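Local coordinates for glycoside hydrolase family protein (Novosphingobium sp. PP1Y, PDB 6Q2F), which probably hydrolyses the glycosidic bonds of terminal alpha-L-rhamnose, releasing it from rhamnosylated substrates, as an alpha-L-rhamnosidase of the glycoside hydrolases, at residues G728-D733 and V895-G900. Numbering follows the deposited sequence.
Sequences GRNVAD and VHRRDG
Backbone hydrogen bonds join the short strand 729-730 to strand 894-899. Arg-729 and Arg-898 form an antiparallel hydrogen-bonded pair: Arg-729 N donates to Arg-898 O (2.8 Å), and Arg-898 N returns a bond to Arg-729 O (2.8 Å). Asn-730 and Arg-897 make the non-hydrogen-bonded pair that follows, and beyond it Val-731 N reaches His-896 O at 2.7 Å. Water 2 donates to Val-731 O and accepts from His-896 N and, weakly, from Asn-730 ND2, an amide that suits asparagine to this place. Where the pairing starts, Gly-728 has a positive phi (54°), and a CB there would collide with Arg-898 O.

Apolar contact centres on Val-731. Val-731 CB sits over one face of the His-896 imidazole, a CH-pi contact 3.8 Å from the centroid. Val-731 CG2 meets Arg-898 CB at 3.5 Å. Beta-branched valine suits both, its CB and CG1 meeting the imidazole. Flat, yet polar at its rim, histidine suits this place: Asp-880 and Glu-903 bind its two nitrogens and Tyr-905 stacks on the ring. An alanine at His-896 would probably loosen the packing of Val-731 and leave Asp-880 and Glu-903 without this partner.

Among the charged groups, the Arg-729 and Arg-898 guanidiniums, nearly perpendicular (89°), share water 1 at their edges, probably easing their repulsion; Glu-903 also forms a salt bridge with Arg-898. On the other face of the sheet, Arg-897 bends at chi2 (-108°) and chi3, bringing its guanidinium face against the Arg-729/Asn-730 peptide, with Arg-897 CZ 3.4 Å from Asn-730 N. Arginine suits because it covers this peptide while NH1 reaches Asn-639 and Thr-727 O.

Strand 729-730 is a short antiparallel strand added at one side of strand 894-899, in the large antiparallel sheet, before the chain enters the neighbouring mixed sheet at strand 734-737.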
loop_
_atom_site.group_PDB
_atom_site.type_symbol
_atom_site.label_atom_id
_atom_site.label_comp_id
_atom_site.label_asym_id
_atom_site.label_seq_id
_atom_site.Cartn_x
_atom_site.Cartn_y
_atom_site.Cartn_z
ATOM N N GLY A 728 24.692 -5.600 0.993
ATOM C CA GLY A 728 24.751 -6.371 -0.255
ATOM C C GLY A 728 23.453 -6.277 -1.046
ATOM O O GLY A 728 22.820 -5.220 -1.139
ATOM N N ARG A 729 23.021 -7.409 -1.593
ATOM C CA ARG A 729 21.779 -7.469 -2.347
ATOM C C ARG A 729 20.866 -8.538 -1.780
ATOM O O ARG A 729 21.325 -9.545 -1.243
ATOM C CB ARG A 729 22.016 -7.796 -3.835
ATOM C CG ARG A 729 22.479 -9.277 -4.096
ATOM C CD ARG A 729 22.618 -9.532 -5.601
ATOM N NE ARG A 729 23.036 -10.902 -5.936
ATOM C CZ ARG A 729 22.195 -11.915 -6.125
ATOM N NH1 ARG A 729 20.878 -11.751 -5.993
ATOM N NH2 ARG A 729 22.674 -13.104 -6.449
ATOM N N ASN A 730 19.567 -8.313 -1.939
ATOM C CA ASN A 730 18.610 -9.394 -1.773
ATOM C C ASN A 730 18.964 -10.575 -2.665
ATOM O O ASN A 730 19.367 -10.402 -3.816
ATOM C CB ASN A 730 17.202 -8.932 -2.122
ATOM C CG ASN A 730 16.163 -9.958 -1.722
ATOM O OD1 ASN A 730 15.515 -10.577 -2.559
ATOM N ND2 ASN A 730 16.011 -10.152 -0.422
ATOM N N VAL A 731 18.769 -11.783 -2.137
ATOM C CA VAL A 731 18.877 -13.011 -2.915
ATOM C C VAL A 731 17.485 -13.603 -3.087
ATOM O O VAL A 731 16.807 -13.904 -2.098
ATOM C CB VAL A 731 19.817 -14.019 -2.240
ATOM C CG1 VAL A 731 19.737 -15.393 -2.934
ATOM C CG2 VAL A 731 21.234 -13.501 -2.317
ATOM N N ALA A 732 17.081 -13.828 -4.337
ATOM C CA ALA A 732 15.826 -14.507 -4.635
ATOM C C ALA A 732 16.038 -15.389 -5.851
ATOM O O ALA A 732 16.793 -15.026 -6.752
ATOM C CB ALA A 732 14.687 -13.512 -4.887
ATOM N N ASP A 733 15.384 -16.549 -5.869
ATOM C CA ASP A 733 15.545 -17.491 -6.963
ATOM C C ASP A 733 14.424 -17.423 -7.982
ATOM O O ASP A 733 14.637 -17.828 -9.128
ATOM C CB ASP A 733 15.645 -18.926 -6.426
ATOM C CG ASP A 733 16.907 -19.151 -5.618
ATOM O OD1 ASP A 733 17.979 -18.677 -6.035
ATOM O OD2 ASP A 733 16.826 -19.784 -4.560
ATOM N N VAL A 895 14.750 -13.765 4.959
ATOM C CA VAL A 895 15.410 -12.946 3.954
ATOM C C VAL A 895 16.844 -13.429 3.826
ATOM O O VAL A 895 17.487 -13.794 4.830
ATOM C CB VAL A 895 15.365 -11.447 4.302
ATOM C CG1 VAL A 895 16.094 -10.653 3.237
ATOM C CG2 VAL A 895 13.900 -10.979 4.421
ATOM N N HIS A 896 17.341 -13.415 2.590
ATOM C CA HIS A 896 18.706 -13.797 2.256
ATOM C C HIS A 896 19.359 -12.602 1.592
ATOM O O HIS A 896 18.901 -12.151 0.537
ATOM C CB HIS A 896 18.735 -15.018 1.320
ATOM C CG HIS A 896 20.109 -15.522 0.995
ATOM N ND1 HIS A 896 20.327 -16.604 0.158
ATOM C CD2 HIS A 896 21.333 -15.100 1.386
ATOM C CE1 HIS A 896 21.628 -16.809 0.034
ATOM N NE2 HIS A 896 22.260 -15.925 0.787
ATOM N N ARG A 897 20.416 -12.089 2.208
ATOM C CA ARG A 897 21.223 -11.007 1.664
ATOM C C ARG A 897 22.591 -11.548 1.282
ATOM O O ARG A 897 23.088 -12.489 1.907
ATOM C CB ARG A 897 21.353 -9.884 2.707
ATOM C CG ARG A 897 20.038 -9.129 2.933
ATOM C CD ARG A 897 20.182 -7.774 2.304
ATOM N NE ARG A 897 18.992 -7.377 1.628
ATOM C CZ ARG A 897 18.943 -6.368 0.784
ATOM N NH1 ARG A 897 20.039 -5.664 0.502
ATOM N NH2 ARG A 897 17.792 -6.082 0.217
ATOM N N ARG A 898 23.205 -10.966 0.257
ATOM C CA ARG A 898 24.504 -11.455 -0.179
ATOM C C ARG A 898 25.419 -10.322 -0.617
ATOM O O ARG A 898 25.006 -9.382 -1.299
ATOM C CB ARG A 898 24.381 -12.486 -1.322
ATOM C CG ARG A 898 25.701 -12.735 -2.079
ATOM C CD ARG A 898 25.549 -13.795 -3.175
ATOM N NE ARG A 898 25.082 -15.047 -2.602
ATOM C CZ ARG A 898 24.528 -16.026 -3.304
ATOM N NH1 ARG A 898 24.384 -15.898 -4.617
ATOM N NH2 ARG A 898 24.139 -17.142 -2.696
ATOM N N ASP A 899 26.676 -10.478 -0.226
ATOM C CA ASP A 899 27.780 -9.556 -0.391
ATOM C C ASP A 899 28.950 -10.356 -0.936
ATOM O O ASP A 899 28.932 -11.583 -0.914
ATOM C CB ASP A 899 28.183 -8.968 0.983
ATOM C CG ASP A 899 28.660 -7.566 0.896
ATOM O OD1 ASP A 899 28.756 -7.048 -0.244
ATOM O OD2 ASP A 899 28.939 -6.981 1.958
ATOM N N GLY A 900 30.008 -9.656 -1.349
ATOM C CA GLY A 900 31.255 -10.336 -1.661
ATOM C C GLY A 900 31.879 -11.017 -0.448
ATOM O O GLY A 900 32.702 -11.929 -0.601
HETATM O O HOH W 1 25.264 -13.939 -6.711
HETATM O O HOH W 2 15.666 -12.756 0.205
#